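Local coordinates for carboxyl esterase NP (Bacillus subtilis, PDB 4CCW), which hydrolyses carboxylic esters to an alcohol and a carboxylate, as a carboxylesterase of the alpha/beta hydrolase superfamily, at residues 33-38 with 44-49; 82-87 with 116-121; 264-269 with 284-289. All blocks are in the same frame, centred on the assembly; numbering follows the deposited sequence.

Interaction 1 of 3, residues 33-38 with 44-49; sequences KSFYIS and THVIAS
Thr44 N gives its hydrogen to Ile37 O at 2.8 Å, the shortest of the six backbone bonds between 33-38 and 44-49, and Ile37 N returns one to Thr44 O. The same two-way exchange recurs at Phe35 with Val46 and at Lys33 with Ala48. On the face that carries Phe35, the ring comes down beside Val46: CB of Val46 sits 4.0 Å from the centroid of the Phe35 ring, a CH-pi contact over one face, while Ala48 CB meets the ring's edge. Phe35 CG is placed between its own N and carbonyl carbon (chi1 64°), which swings the ring toward the neighbouring strand. Val46 CG2 lies 3.6 Å from Ile37 CD1. On the other face, the non-hydrogen-bonded pair Tyr36 and His45 makes a T-shaped contact. His45 turns an edge to the tyrosine, with CD2 3.5 Å from Tyr36 CZ and the planes at 68°. His45 NE2 lies beside Ser34 CB, and the Tyr21 ring meets the imidazole about perpendicularly. The hairpin thus has a largely apolar, core-facing side, where Phe35 and Ile37 meet Leu118 of helix 104-118, and a more polar one, where Ser34 and Tyr36 are exposed beside His45 and Ile47.

Interaction 2 of 3, residues 82-87 with 116-121; sequences RTYAVD and DNLGIE
Leu118 lays both its methyls over one face of the Tyr84 ring, and this is the heart of the contact. CD2 comes within 3.5 Å of Tyr84 CE1 and stands 4.0 Å from the ring centroid, 29° off the normal, a CH-pi contact. CD1 covers the other end of the same face, nearest Tyr84 CG at 3.9 Å, so the leucine fork spans the ring from its root toward its hydroxyl end. Leu118 CG stands beside the backbone N (chi1 -76°), which brings the fork over that face. Ile120 joins more lightly: its CD1 reaches Tyr84 CD2 at 4.1 Å. The tyrosine and the two aliphatic chains run past one another in opposite directions.

Further out, the phenol oxygen has a partner on its own strand. Arg82 NE makes a weak hydrogen bond to Tyr84 OH, 3.5 Å long, with the oxygen at the edge of the guanidinium. Leu118 also touches Phe35 and Ile37, and Tyr84 touches Ala48, so the hairpin's apolar face continues into this cluster. On the helix side, Gly119 takes a positive phi of 76° and its N bonds back to Asp116 O at 3.1 Å. This Schellman motif ends the helix and redirects the chain so that Ile120, just past the turn, also faces the sheet. Arg145 links the helix end to the chain beyond it, with a salt bridge to Asp116 and hydrogen bonds to the carbonyls of Ile120 and Glu121.

Helix 104-118 thus belongs to a beta-alpha-beta crossover of the alpha/beta hydrolase fold, carrying the chain from strand 82-86 past strand 56-60 to parallel strand 123-128.

Interaction 3 of 3, residues 264-269 with 284-289; sequences EAEVIK and NERVMR
One guanidinium, that of Arg286, is shared between two glutamates that lie two residues apart on the same strand, and each glutamate oxygen is also linked to the guanidinium through a water. Arg286 NH2 donates to Glu264 OE1 at 3.0 Å, and Arg286 NE donates to Glu266 OE1, also at 3.0 Å. Both bonds are nearly straight, and both oxygens lie close to the guanidinium plane, at its edge.

The two carboxylates receive it differently. Glu264 OE1 is approached nearly along its C-O axis. Glu266 OE1 is met from above its carboxylate, with the donor 53° out of that plane, and the two flat groups are turned 49° apart. Water 1 donates to Glu264 OE1 at 2.7 Å and accepts from Arg286 NH1, while water 2 donates to Glu266 OE1 and accepts from Arg286 NH2 at 2.7 Å. NH2 therefore serves both Glu264 and a water, and NE, NH1 and NH2 each have a partner. The second oxygen of Glu266, OE2, bonds to Tyr282 OH, which helps fix the rotation of that carboxylate.

The Arg286 chain leaves the helix extended at chi1 (179°), then bends at chi2, which turns the guanidinium toward the strand. Above one face of this group lies Arg289 NH2, 3.1 Å from the plane and offset toward the rim. Arg289 NH1 makes a salt bridge with Glu285 OE1 at 3.0 Å, and the glutamates around the two arginines probably offset the closeness of their positive charges.

The network bridges strand 263-268, which pairs in parallel with strand 236-241, to helix 280-291. Arg286 also touches Leu237 on that neighbouring strand, while Val287 and Met288, on helix 280-291, pack on helix 74-80 through Trp77.

In the fold
All three interactions reach one mixed sheet, but at different places on it. Interactions 1 and 2 touch: strands 42-49 and 82-86 are neighbours in the sheet, joined by backbone bonds, and both contacts pack against the C-terminal part of helix 104-118. Interaction 3 stands apart, its centre about 27 Å from that of interaction 1 and about 23 Å from that of interaction 2. The hairpin contact is mostly buried and rests on backbone bonds and rings; 82-87 with 116-121 is partly buried and apolar. In contrast, 264-269 with 284-289, also partly buried, relies on charge and water rather than on aliphatic packing.

Interaction 1 of 3, residues 33-38 with 44-49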
loop_
_atom_site.group_PDB
_atom_site.type_symbol
_atom_site.label_atom_id
_atom_site.label_comp_id
_atom_site.label_asym_id
_atom_site.label_seq_id
_atom_site.Cartn_x
_atom_site.Cartn_y
_atom_site.Cartn_z
ATOM N N LYS A 33 -16.228 9.366 -0.424
ATOM C CA LYS A 33 -17.214 8.403 -0.894
ATOM C C LYS A 33 -16.568 7.054 -1.159
ATOM O O LYS A 33 -15.473 6.972 -1.726
ATOM C CB LYS A 33 -17.975 8.913 -2.126
ATOM C CG LYS A 33 -17.138 9.181 -3.367
ATOM C CD LYS A 33 -18.039 9.489 -4.551
ATOM C CE LYS A 33 -17.247 9.997 -5.743
ATOM N NZ LYS A 33 -18.138 10.367 -6.880
ATOM N N SER A 34 -17.249 6.004 -0.713
ATOM C CA SER A 34 -16.854 4.630 -0.984
ATOM C C SER A 34 -17.638 4.124 -2.179
ATOM O O SER A 34 -18.840 4.363 -2.281
ATOM C CB SER A 34 -17.147 3.746 0.222
ATOM O OG SER A 34 -16.286 4.064 1.297
ATOM N N PHE A 35 -16.957 3.433 -3.083
ATOM C CA PHE A 35 -17.604 2.877 -4.264
ATOM C C PHE A 35 -16.783 1.743 -4.867
ATOM O O PHE A 35 -15.628 1.518 -4.482
ATOM C CB PHE A 35 -17.899 3.971 -5.306
ATOM C CG PHE A 35 -16.674 4.627 -5.881
ATOM C CD1 PHE A 35 -16.036 5.665 -5.205
ATOM C CD2 PHE A 35 -16.174 4.227 -7.114
ATOM C CE1 PHE A 35 -14.914 6.280 -5.741
ATOM C CE2 PHE A 35 -15.051 4.834 -7.655
ATOM C CZ PHE A 35 -14.422 5.863 -6.968
ATOM N N TYR A 36 -17.393 1.034 -5.813
ATOM C CA TYR A 36 -16.730 -0.081 -6.470
ATOM C C TYR A 36 -16.484 0.203 -7.949
ATOM O O TYR A 36 -17.293 0.853 -8.625
ATOM C CB TYR A 36 -17.528 -1.375 -6.285
ATOM C CG TYR A 36 -17.454 -1.951 -4.887
ATOM C CD1 TYR A 36 -16.437 -2.843 -4.531
ATOM C CD2 TYR A 36 -18.397 -1.608 -3.912
ATOM C CE1 TYR A 36 -16.367 -3.377 -3.254
ATOM C CE2 TYR A 36 -18.328 -2.139 -2.625
ATOM C CZ TYR A 36 -17.316 -3.025 -2.304
ATOM O OH TYR A 36 -17.224 -3.562 -1.029
ATOM N N ILE A 37 -15.350 -0.291 -8.427
ATOM C CA ILE A 37 -14.962 -0.204 -9.825
ATOM C C ILE A 37 -14.792 -1.622 -10.352
ATOM O O ILE A 37 -14.085 -2.428 -9.755
ATOM C CB ILE A 37 -13.642 0.581 -9.982
ATOM C CG1 ILE A 37 -13.921 2.082 -9.949
ATOM C CG2 ILE A 37 -12.925 0.216 -11.274
ATOM C CD1 ILE A 37 -12.693 2.898 -9.624
ATOM N N SER A 38 -15.451 -1.922 -11.463
ATOM C CA SER A 38 -15.319 -3.221 -12.103
ATOM C C SER A 38 -13.998 -3.297 -12.863
ATOM O O SER A 38 -13.667 -2.401 -13.632
ATOM C CB SER A 38 -16.500 -3.465 -13.050
ATOM O OG SER A 38 -16.417 -4.751 -13.637
ATOM N N THR A 44 -13.403 -3.642 -7.312
ATOM C CA THR A 44 -12.330 -3.009 -6.569
ATOM C C THR A 44 -12.870 -1.813 -5.786
ATOM O O THR A 44 -13.478 -0.910 -6.355
ATOM C CB THR A 44 -11.219 -2.567 -7.542
ATOM O OG1 THR A 44 -10.695 -3.731 -8.189
ATOM C CG2 THR A 44 -10.089 -1.856 -6.826
ATOM N N HIS A 45 -12.650 -1.833 -4.478
ATOM C CA HIS A 45 -13.166 -0.806 -3.592
ATOM C C HIS A 45 -12.268 0.405 -3.597
ATOM O O HIS A 45 -11.035 0.289 -3.553
ATOM C CB HIS A 45 -13.343 -1.381 -2.187
ATOM C CG HIS A 45 -14.100 -0.479 -1.250
ATOM N ND1 HIS A 45 -13.484 0.326 -0.364
ATOM C CD2 HIS A 45 -15.463 -0.266 -1.091
ATOM C CE1 HIS A 45 -14.410 1.026 0.323
ATOM N NE2 HIS A 45 -15.618 0.658 -0.120
ATOM N N VAL A 46 -12.886 1.578 -3.695
ATOM C CA VAL A 46 -12.163 2.849 -3.760
ATOM C C VAL A 46 -12.809 3.858 -2.818
ATOM O O VAL A 46 -14.042 3.937 -2.711
ATOM C CB VAL A 46 -12.147 3.432 -5.201
ATOM C CG1 VAL A 46 -11.315 4.713 -5.279
ATOM C CG2 VAL A 46 -11.600 2.423 -6.193
ATOM N N ILE A 47 -11.962 4.619 -2.131
ATOM C CA ILE A 47 -12.391 5.767 -1.336
ATOM C C ILE A 47 -11.844 7.048 -1.989
ATOM O O ILE A 47 -10.627 7.217 -2.118
ATOM C CB ILE A 47 -11.883 5.659 0.113
ATOM C CG1 ILE A 47 -12.273 4.306 0.713
ATOM C CG2 ILE A 47 -12.444 6.792 0.959
ATOM C CD1 ILE A 47 -11.404 3.874 1.868
ATOM N N ALA A 48 -12.740 7.938 -2.422
ATOM C CA ALA A 48 -12.341 9.196 -3.058
ATOM C C ALA A 48 -12.528 10.383 -2.124
ATOM O O ALA A 48 -13.539 10.484 -1.435
ATOM C CB ALA A 48 -13.110 9.421 -4.355
ATOM N N SER A 49 -11.539 11.272 -2.120
ATOM C CA SER A 49 -11.572 12.511 -1.350
ATOM C C SER A 49 -10.967 13.631 -2.192
ATOM O O SER A 49 -10.242 13.368 -3.151
ATOM C CB SER A 49 -10.733 12.357 -0.077
ATOM O OG SER A 49 -11.014 11.151 0.596
#

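Interaction 2 of 3, residues 82-87 with 116-121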
loop_
_atom_site.group_PDB
_atom_site.type_symbol
_atom_site.label_atom_id
_atom_site.label_comp_id
_atom_site.label_asym_id
_atom_site.label_seq_id
_atom_site.Cartn_x
_atom_site.Cartn_y
_atom_site.Cartn_z
ATOM N N ARG A 82 -7.175 15.202 -6.161
ATOM C CA ARG A 82 -8.284 14.281 -6.191
ATOM C C ARG A 82 -7.703 12.918 -5.861
ATOM O O ARG A 82 -7.063 12.282 -6.703
ATOM C CB ARG A 82 -8.948 14.285 -7.566
ATOM C CG ARG A 82 -10.115 13.317 -7.708
ATOM C CD ARG A 82 -11.250 13.648 -6.748
ATOM N NE ARG A 82 -12.455 12.841 -6.988
ATOM C CZ ARG A 82 -13.518 12.830 -6.189
ATOM N NH1 ARG A 82 -13.532 13.584 -5.095
ATOM N NH2 ARG A 82 -14.580 12.075 -6.484
ATOM N N THR A 83 -7.906 12.481 -4.622
ATOM C CA THR A 83 -7.170 11.348 -4.091
ATOM C C THR A 83 -8.033 10.093 -4.013
ATOM O O THR A 83 -9.084 10.097 -3.357
ATOM C CB THR A 83 -6.645 11.652 -2.679
ATOM O OG1 THR A 83 -7.754 11.851 -1.799
ATOM C CG2 THR A 83 -5.837 12.902 -2.687
ATOM N N TYR A 84 -7.576 9.035 -4.679
ATOM C CA TYR A 84 -8.284 7.759 -4.710
ATOM C C TYR A 84 -7.495 6.720 -3.925
ATOM O O TYR A 84 -6.394 6.330 -4.333
ATOM C CB TYR A 84 -8.478 7.261 -6.147
ATOM C CG TYR A 84 -9.236 8.206 -7.053
ATOM C CD1 TYR A 84 -10.627 8.280 -7.012
ATOM C CD2 TYR A 84 -8.557 9.022 -7.957
ATOM C CE1 TYR A 84 -11.317 9.145 -7.851
ATOM C CE2 TYR A 84 -9.239 9.902 -8.792
ATOM C CZ TYR A 84 -10.614 9.951 -8.741
ATOM O OH TYR A 84 -11.292 10.816 -9.575
ATOM N N ALA A 85 -8.064 6.261 -2.814
ATOM C CA ALA A 85 -7.459 5.170 -2.044
ATOM C C ALA A 85 -8.035 3.832 -2.485
ATOM O O ALA A 85 -9.202 3.527 -2.233
ATOM C CB ALA A 85 -7.655 5.388 -0.549
ATOM N N VAL A 86 -7.203 3.038 -3.143
ATOM C CA VAL A 86 -7.637 1.806 -3.813
ATOM C C VAL A 86 -7.294 0.564 -2.983
ATOM O O VAL A 86 -6.128 0.373 -2.609
ATOM C CB VAL A 86 -6.950 1.686 -5.183
ATOM C CG1 VAL A 86 -7.319 0.369 -5.851
ATOM C CG2 VAL A 86 -7.310 2.884 -6.067
ATOM N N ASP A 87 -8.289 -0.285 -2.716
ATOM C CA ASP A 87 -8.037 -1.548 -2.009
ATOM C C ASP A 87 -7.432 -2.554 -2.979
ATOM O O ASP A 87 -8.045 -2.885 -3.993
ATOM C CB ASP A 87 -9.310 -2.127 -1.379
ATOM C CG ASP A 87 -9.635 -1.542 -0.011
ATOM O OD1 ASP A 87 -8.819 -0.802 0.566
ATOM O OD2 ASP A 87 -10.743 -1.826 0.499
ATOM N N ASP A 116 -8.150 3.435 -15.971
ATOM C CA ASP A 116 -9.057 3.675 -17.102
ATOM C C ASP A 116 -10.485 3.991 -16.636
ATOM O O ASP A 116 -11.129 4.920 -17.145
ATOM C CB ASP A 116 -9.060 2.479 -18.069
ATOM C CG ASP A 116 -7.735 2.299 -18.804
ATOM O OD1 ASP A 116 -6.896 3.235 -18.828
ATOM O OD2 ASP A 116 -7.533 1.211 -19.383
ATOM N N ASN A 117 -10.964 3.222 -15.660
ATOM C CA ASN A 117 -12.314 3.366 -15.123
ATOM C C ASN A 117 -12.555 4.607 -14.270
ATOM O O ASN A 117 -13.704 5.040 -14.102
ATOM C CB ASN A 117 -12.716 2.101 -14.368
ATOM C CG ASN A 117 -12.761 0.883 -15.273
ATOM O OD1 ASN A 117 -12.515 0.984 -16.476
ATOM N ND2 ASN A 117 -13.078 -0.266 -14.707
ATOM N N LEU A 118 -11.475 5.172 -13.741
ATOM C CA LEU A 118 -11.523 6.446 -13.030
ATOM C C LEU A 118 -11.274 7.616 -13.976
ATOM O O LEU A 118 -11.368 8.782 -13.577
ATOM C CB LEU A 118 -10.497 6.463 -11.890
ATOM C CG LEU A 118 -10.860 5.660 -10.635
ATOM C CD1 LEU A 118 -9.651 5.436 -9.735
ATOM C CD2 LEU A 118 -11.995 6.340 -9.875
ATOM N N GLY A 119 -10.944 7.305 -15.228
ATOM C CA GLY A 119 -10.727 8.334 -16.248
ATOM C C GLY A 119 -9.397 9.040 -16.088
ATOM O O GLY A 119 -9.225 10.175 -16.540
ATOM N N ILE A 120 -8.451 8.354 -15.448
ATOM C CA ILE A 120 -7.119 8.894 -15.238
ATOM C C ILE A 120 -6.292 8.762 -16.519
ATOM O O ILE A 120 -6.307 7.715 -17.185
ATOM C CB ILE A 120 -6.427 8.233 -14.019
ATOM C CG1 ILE A 120 -7.139 8.644 -12.718
ATOM C CG2 ILE A 120 -4.953 8.616 -13.968
ATOM C CD1 ILE A 120 -6.794 7.802 -11.498
ATOM N N GLU A 121 -5.616 9.850 -16.889
ATOM C CA GLU A 121 -4.593 9.782 -17.927
ATOM C C GLU A 121 -3.267 9.477 -17.260
ATOM O O GLU A 121 -2.831 8.330 -17.265
ATOM C CB GLU A 121 -4.537 11.075 -18.734
ATOM C CG GLU A 121 -5.630 11.145 -19.788
ATOM C CD GLU A 121 -5.743 12.520 -20.401
ATOM O OE1 GLU A 121 -6.016 13.482 -19.652
ATOM O OE2 GLU A 121 -5.567 12.634 -21.632
#

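Interaction 3 of 3, residues 264-269 with 284-289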
loop_
_atom_site.group_PDB
_atom_site.type_symbol
_atom_site.label_atom_id
_atom_site.label_comp_id
_atom_site.label_asym_id
_atom_site.label_seq_id
_atom_site.Cartn_x
_atom_site.Cartn_y
_atom_site.Cartn_z
ATOM N N GLU A 264 14.819 10.308 -5.494
ATOM C CA GLU A 264 15.124 11.051 -4.283
ATOM C C GLU A 264 14.819 10.050 -3.176
ATOM O O GLU A 264 13.678 9.636 -3.005
ATOM C CB GLU A 264 14.269 12.335 -4.181
ATOM C CG GLU A 264 14.466 13.312 -5.350
ATOM C CD GLU A 264 13.768 14.658 -5.158
ATOM O OE1 GLU A 264 13.193 14.916 -4.083
ATOM O OE2 GLU A 264 13.805 15.484 -6.090
ATOM N N ALA A 265 15.850 9.607 -2.466
ATOM C CA ALA A 265 15.666 8.565 -1.464
ATOM C C ALA A 265 16.208 9.020 -0.124
ATOM O O ALA A 265 17.237 9.686 -0.071
ATOM C CB ALA A 265 16.344 7.267 -1.911
ATOM N N GLU A 266 15.508 8.665 0.956
ATOM C CA GLU A 266 15.962 9.018 2.305
ATOM C C GLU A 266 15.455 8.054 3.355
ATOM O O GLU A 266 14.393 7.438 3.198
ATOM C CB GLU A 266 15.592 10.468 2.678
ATOM C CG GLU A 266 14.103 10.716 2.821
ATOM C CD GLU A 266 13.785 12.154 3.186
ATOM O OE1 GLU A 266 13.999 13.049 2.334
ATOM O OE2 GLU A 266 13.345 12.389 4.334
ATOM N N VAL A 267 16.253 7.924 4.416
ATOM C CA VAL A 267 15.882 7.157 5.596
ATOM C C VAL A 267 15.461 8.164 6.650
ATOM O O VAL A 267 16.252 9.015 7.057
ATOM C CB VAL A 267 17.042 6.298 6.125
ATOM C CG1 VAL A 267 16.651 5.631 7.446
ATOM C CG2 VAL A 267 17.429 5.239 5.107
ATOM N N ILE A 268 14.209 8.058 7.071
ATOM C CA ILE A 268 13.569 9.014 7.967
ATOM C C ILE A 268 13.804 8.672 9.434
ATOM O O ILE A 268 13.794 7.509 9.815
ATOM C CB ILE A 268 12.060 9.082 7.674
ATOM C CG1 ILE A 268 11.840 9.781 6.336
ATOM C CG2 ILE A 268 11.300 9.795 8.793
ATOM C CD1 ILE A 268 10.465 9.559 5.758
ATOM N N LYS A 269 13.994 9.703 10.251
ATOM C CA LYS A 269 14.236 9.511 11.683
ATOM C C LYS A 269 12.956 9.144 12.428
ATOM O O LYS A 269 11.856 9.541 12.028
ATOM C CB LYS A 269 14.877 10.765 12.301
ATOM C CG LYS A 269 16.281 11.074 11.792
ATOM C CD LYS A 269 17.150 9.827 11.683
ATOM C CE LYS A 269 18.634 10.170 11.590
ATOM N NZ LYS A 269 19.037 10.815 10.301
ATOM N N ASN A 284 3.707 13.670 5.284
ATOM C CA ASN A 284 2.733 14.445 4.522
ATOM C C ASN A 284 3.382 15.564 3.708
ATOM O O ASN A 284 3.173 15.633 2.508
ATOM C CB ASN A 284 1.660 15.055 5.434
ATOM C CG ASN A 284 0.716 14.013 6.005
ATOM O OD1 ASN A 284 0.800 12.835 5.670
ATOM N ND2 ASN A 284 -0.191 14.451 6.879
ATOM N N GLU A 285 4.163 16.423 4.372
ATOM C CA GLU A 285 4.832 17.563 3.716
ATOM C C GLU A 285 5.879 17.107 2.705
ATOM O O GLU A 285 6.008 17.695 1.620
ATOM C CB GLU A 285 5.493 18.489 4.752
ATOM C CG GLU A 285 6.141 19.746 4.166
ATOM C CD GLU A 285 7.530 19.529 3.558
ATOM O OE1 GLU A 285 8.238 18.581 3.947
ATOM O OE2 GLU A 285 7.932 20.340 2.687
ATOM N N ARG A 286 6.636 16.077 3.074
ATOM C CA ARG A 286 7.733 15.590 2.244
ATOM C C ARG A 286 7.211 15.105 0.897
ATOM O O ARG A 286 7.779 15.419 -0.136
ATOM C CB ARG A 286 8.509 14.473 2.958
ATOM C CG ARG A 286 9.666 13.887 2.150
ATOM C CD ARG A 286 10.753 14.923 1.921
ATOM N NE ARG A 286 11.804 14.543 0.966
ATOM C CZ ARG A 286 11.852 14.932 -0.313
ATOM N NH1 ARG A 286 10.887 15.688 -0.831
ATOM N NH2 ARG A 286 12.871 14.559 -1.084
ATOM N N VAL A 287 6.134 14.329 0.925
ATOM C CA VAL A 287 5.523 13.819 -0.301
ATOM C C VAL A 287 4.961 14.963 -1.138
ATOM O O VAL A 287 5.163 15.017 -2.360
ATOM C CB VAL A 287 4.431 12.773 0.004
ATOM C CG1 VAL A 287 3.590 12.504 -1.238
ATOM C CG2 VAL A 287 5.052 11.482 0.522
ATOM N N MET A 288 4.273 15.895 -0.485
ATOM C CA MET A 288 3.741 17.051 -1.194
ATOM C C MET A 288 4.829 17.856 -1.891
ATOM O O MET A 288 4.673 18.250 -3.046
ATOM C CB MET A 288 2.953 17.958 -0.261
ATOM C CG MET A 288 1.706 18.477 -0.937
ATOM S SD MET A 288 0.423 17.223 -0.787
ATOM C CE MET A 288 -0.240 17.822 0.764
ATOM N N ARG A 289 5.930 18.081 -1.179
ATOM C CA ARG A 289 7.053 18.856 -1.696
ATOM C C ARG A 289 7.613 18.205 -2.953
ATOM O O ARG A 289 7.925 18.896 -3.929
ATOM C CB ARG A 289 8.142 18.963 -0.629
ATOM C CG ARG A 289 9.248 19.959 -0.926
ATOM C CD ARG A 289 10.118 20.129 0.311
ATOM N NE ARG A 289 11.170 19.116 0.406
ATOM C CZ ARG A 289 11.571 18.531 1.534
ATOM N NH1 ARG A 289 10.986 18.805 2.692
ATOM N NH2 ARG A 289 12.551 17.639 1.501
HETATM O O HOH W 1 11.383 16.890 -3.477
HETATM O O HOH W 2 14.466 12.440 -0.495
#